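Local atomic coordinates of Iron(3+)-hydroxamate-binding protein FhuD (Bacillus subtilis subsp. subtilis, PDB entry 3G9Q), a protein that binds iron(III)-hydroxamate siderophores such as ferrichrome and hands them to the membrane permease of the FhuCBGD ABC importer. Residues G23-F28 against G54-G59. Residues are numbered along the deposited sequence; the frame is centred on the assembly and turned at random.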
ATOM      1  N   GLY A  23      -7.712  -5.301   0.161  1.00 56.98           N
ATOM      2  CA  GLY A  23      -6.462  -5.069  -0.539  1.00 49.20           C
ATOM      3  C   GLY A  23      -6.370  -5.410  -2.018  1.00 51.62           C
ATOM      4  O   GLY A  23      -5.330  -5.149  -2.636  1.00 51.79           O
ATOM      5  N   TYR A  24      -7.427  -5.988  -2.591  1.00 42.28           N
ATOM      6  CA  TYR A  24      -7.421  -6.345  -4.010  1.00 40.94           C
ATOM      7  C   TYR A  24      -8.383  -5.519  -4.866  1.00 43.31           C
ATOM      8  O   TYR A  24      -8.302  -5.553  -6.100  1.00 45.64           O
ATOM      9  CB  TYR A  24      -7.715  -7.844  -4.200  1.00 35.15           C
ATOM     10  CG  TYR A  24      -6.661  -8.743  -3.588  1.00 45.74           C
ATOM     11  CD1 TYR A  24      -5.307  -8.372  -3.616  1.00 53.03           C
ATOM     12  CD2 TYR A  24      -7.000  -9.946  -2.976  1.00 35.15           C
ATOM     13  CE1 TYR A  24      -4.317  -9.164  -3.046  1.00 46.68           C
ATOM     14  CE2 TYR A  24      -6.022 -10.750  -2.407  1.00 55.60           C
ATOM     15  CZ  TYR A  24      -4.679 -10.354  -2.440  1.00 56.91           C
ATOM     16  OH  TYR A  24      -3.707 -11.135  -1.855  1.00 53.24           O
ATOM     17  N   TYR A  25      -9.281  -4.771  -4.221  1.00 41.75           N
ATOM     18  CA  TYR A  25     -10.254  -3.943  -4.944  1.00 36.65           C
ATOM     19  C   TYR A  25      -9.618  -3.152  -6.088  1.00 38.72           C
ATOM     20  O   TYR A  25     -10.107  -3.193  -7.222  1.00 38.25           O
ATOM     21  CB  TYR A  25     -10.970  -2.979  -3.986  1.00 32.47           C
ATOM     22  CG  TYR A  25     -11.856  -1.994  -4.703  1.00 26.28           C
ATOM     23  CD1 TYR A  25     -13.071  -2.391  -5.272  1.00 39.02           C
ATOM     24  CD2 TYR A  25     -11.440  -0.697  -4.898  1.00 19.81           C
ATOM     25  CE1 TYR A  25     -13.846  -1.506  -6.029  1.00 35.39           C
ATOM     26  CE2 TYR A  25     -12.188   0.187  -5.639  1.00 40.39           C
ATOM     27  CZ  TYR A  25     -13.392  -0.212  -6.209  1.00 41.34           C
ATOM     28  OH  TYR A  25     -14.118   0.711  -6.947  1.00 48.42           O
ATOM     29  N   GLY A  26      -8.534  -2.436  -5.782  1.00 33.82           N
ATOM     30  CA  GLY A  26      -7.840  -1.653  -6.795  1.00 35.53           C
ATOM     31  C   GLY A  26      -7.310  -2.450  -7.986  1.00 37.36           C
ATOM     32  O   GLY A  26      -7.101  -1.886  -9.062  1.00 32.48           O
ATOM     33  N   TYR A  27      -7.078  -3.751  -7.797  1.00 37.82           N
ATOM     34  CA  TYR A  27      -6.580  -4.621  -8.873  1.00 48.73           C
ATOM     35  C   TYR A  27      -7.629  -4.837  -9.958  1.00 48.68           C
ATOM     36  O   TYR A  27      -7.344  -4.729 -11.150  1.00 46.04           O
ATOM     37  CB  TYR A  27      -6.158  -6.007  -8.338  1.00 37.48           C
ATOM     38  CG  TYR A  27      -4.856  -6.022  -7.579  1.00 40.68           C
ATOM     39  CD1 TYR A  27      -4.823  -5.714  -6.229  1.00 35.39           C
ATOM     40  CD2 TYR A  27      -3.655  -6.299  -8.217  1.00 30.50           C
ATOM     41  CE1 TYR A  27      -3.638  -5.674  -5.535  1.00 30.86           C
ATOM     42  CE2 TYR A  27      -2.455  -6.258  -7.529  1.00 24.81           C
ATOM     43  CZ  TYR A  27      -2.452  -5.946  -6.188  1.00 38.49           C
ATOM     44  OH  TYR A  27      -1.267  -5.893  -5.474  1.00 47.04           O
ATOM     45  N   PHE A  28      -8.843  -5.158  -9.527  1.00 54.39           N
ATOM     46  CA  PHE A  28      -9.945  -5.417 -10.433  1.00 48.43           C
ATOM     47  C   PHE A  28     -10.381  -4.098 -11.065  1.00 50.51           C
ATOM     48  O   PHE A  28     -10.804  -4.067 -12.220  1.00 46.80           O
ATOM     49  CB  PHE A  28     -11.089  -6.095  -9.661  1.00 49.07           C
ATOM     50  CG  PHE A  28     -10.833  -7.560  -9.355  1.00 47.87           C
ATOM     51  CD1 PHE A  28     -11.389  -8.556 -10.140  1.00 46.60           C
ATOM     52  CD2 PHE A  28      -9.990  -7.938  -8.316  1.00 53.05           C
ATOM     53  CE1 PHE A  28     -11.104  -9.902  -9.898  1.00 43.31           C
ATOM     54  CE2 PHE A  28      -9.702  -9.282  -8.075  1.00 43.92           C
ATOM     55  CZ  PHE A  28     -10.258 -10.258  -8.866  1.00 47.00           C
ATOM     56  N   GLY A  54     -18.549   4.678  -7.135  1.00 93.00           N
ATOM     57  CA  GLY A  54     -19.848   4.641  -7.787  1.00 95.88           C
ATOM     58  C   GLY A  54     -20.729   3.407  -7.729  1.00 95.73           C
ATOM     59  O   GLY A  54     -21.854   3.460  -7.227  1.00 92.42           O
ATOM     60  N   VAL A  55     -20.227   2.287  -8.227  1.00 93.74           N
ATOM     61  CA  VAL A  55     -21.033   1.079  -8.268  1.00 95.77           C
ATOM     62  C   VAL A  55     -20.761  -0.058  -7.272  1.00 92.69           C
ATOM     63  O   VAL A  55     -20.659  -1.217  -7.684  1.00 99.80           O
ATOM     64  CB  VAL A  55     -21.007   0.491  -9.709  1.00103.77           C
ATOM     65  CG1 VAL A  55     -21.592   1.508 -10.694  1.00102.76           C
ATOM     66  CG2 VAL A  55     -19.571   0.143 -10.111  1.00 96.62           C
ATOM     67  N   GLU A  56     -20.641   0.240  -5.979  1.00 77.81           N
ATOM     68  CA  GLU A  56     -20.424  -0.842  -5.015  1.00 75.87           C
ATOM     69  C   GLU A  56     -21.066  -0.711  -3.649  1.00 69.46           C
ATOM     70  O   GLU A  56     -21.368   0.381  -3.178  1.00 54.43           O
ATOM     71  CB  GLU A  56     -18.935  -1.148  -4.810  1.00 85.32           C
ATOM     72  CG  GLU A  56     -17.996   0.019  -4.914  1.00 99.53           C
ATOM     73  CD  GLU A  56     -17.418   0.135  -6.301  1.00113.89           C
ATOM     74  OE1 GLU A  56     -16.872  -0.879  -6.792  1.00124.20           O
ATOM     75  OE2 GLU A  56     -17.506   1.231  -6.900  1.00122.65           O
ATOM     76  N   ASN A  57     -21.274  -1.866  -3.028  1.00 69.47           N
ATOM     77  CA  ASN A  57     -21.858  -1.967  -1.701  1.00 67.23           C
ATOM     78  C   ASN A  57     -20.678  -2.164  -0.735  1.00 63.23           C
ATOM     79  O   ASN A  57     -19.603  -2.593  -1.155  1.00 53.95           O
ATOM     80  CB  ASN A  57     -22.809  -3.180  -1.651  1.00 63.29           C
ATOM     81  CG  ASN A  57     -24.197  -2.831  -1.104  1.00 67.83           C
ATOM     82  OD1 ASN A  57     -25.212  -2.975  -1.801  1.00 55.56           O
ATOM     83  ND2 ASN A  57     -24.246  -2.376   0.148  1.00 61.83           N
ATOM     84  N   ILE A  58     -20.882  -1.848   0.544  1.00 59.84           N
ATOM     85  CA  ILE A  58     -19.841  -1.992   1.557  1.00 61.29           C
ATOM     86  C   ILE A  58     -19.916  -3.360   2.264  1.00 64.09           C
ATOM     87  O   ILE A  58     -20.267  -4.369   1.644  1.00 56.41           O
ATOM     88  CB  ILE A  58     -19.926  -0.849   2.614  1.00 70.78           C
ATOM     89  CG1 ILE A  58     -20.332   0.474   1.947  1.00 80.97           C
ATOM     90  CG2 ILE A  58     -18.571  -0.652   3.282  1.00 65.62           C
ATOM     91  CD1 ILE A  58     -21.824   0.625   1.705  1.00 93.30           C
ATOM     92  N   GLY A  59     -19.583  -3.390   3.553  1.00 63.82           N
ATOM     93  CA  GLY A  59     -19.602  -4.632   4.317  1.00 61.35           C
ATOM     94  C   GLY A  59     -18.334  -4.712   5.154  1.00 73.42           C
ATOM     95  O   GLY A  59     -17.561  -3.753   5.160  1.00 74.24           O
TER
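Tyr25 and Glu56 make a contact of a single side-chain pair, a phenol against a carboxylate, that links the first turn of helix 25-31 to the loop between strand 35-37 and helix 64-68. Both belong to the N-terminal lobe, built on the four-stranded parallel sheet, of a two-lobed binding protein whose halves are linked by the long helix 118-143, as in this family. It is a small example of how two backbones can be joined at a distance: the CA atoms of Tyr25 and Glu56 are 10.6 Å apart, and the two side chains bridge the interval, burying just 79 Å² between the segments. Tyr25 reaches out with CG anti to its own nitrogen (chi1 173°), which carries the ring off the helix toward the loop. From the other side the Glu56 chain bends at chi2 and brings its carboxylate to the ring's edge rather than over a face, with the two planes almost perpendicular, at 89°. Glu56 OE1 lies near the ring plane, 3.2 Å from Tyr25 CE1. Tyr25 OH may donate a weak hydrogen bond to Glu56 OE1, 3.2 Å away, though its proton has another acceptor within reach. Val35, in the strand before the loop, touches both side chains, while the ring of Tyr48 meets that of Tyr25 edge-to-face and its hydroxyl bonds to Gly26 N. Asn57 pairs by backbone hydrogen bonds with Val36 of strand 35-37 and with Ala38 just beyond it. Attraction between hydroxyl and carboxylate probably contributes to holding the pair, and would favour an ionised Glu56 beside a neutral phenol.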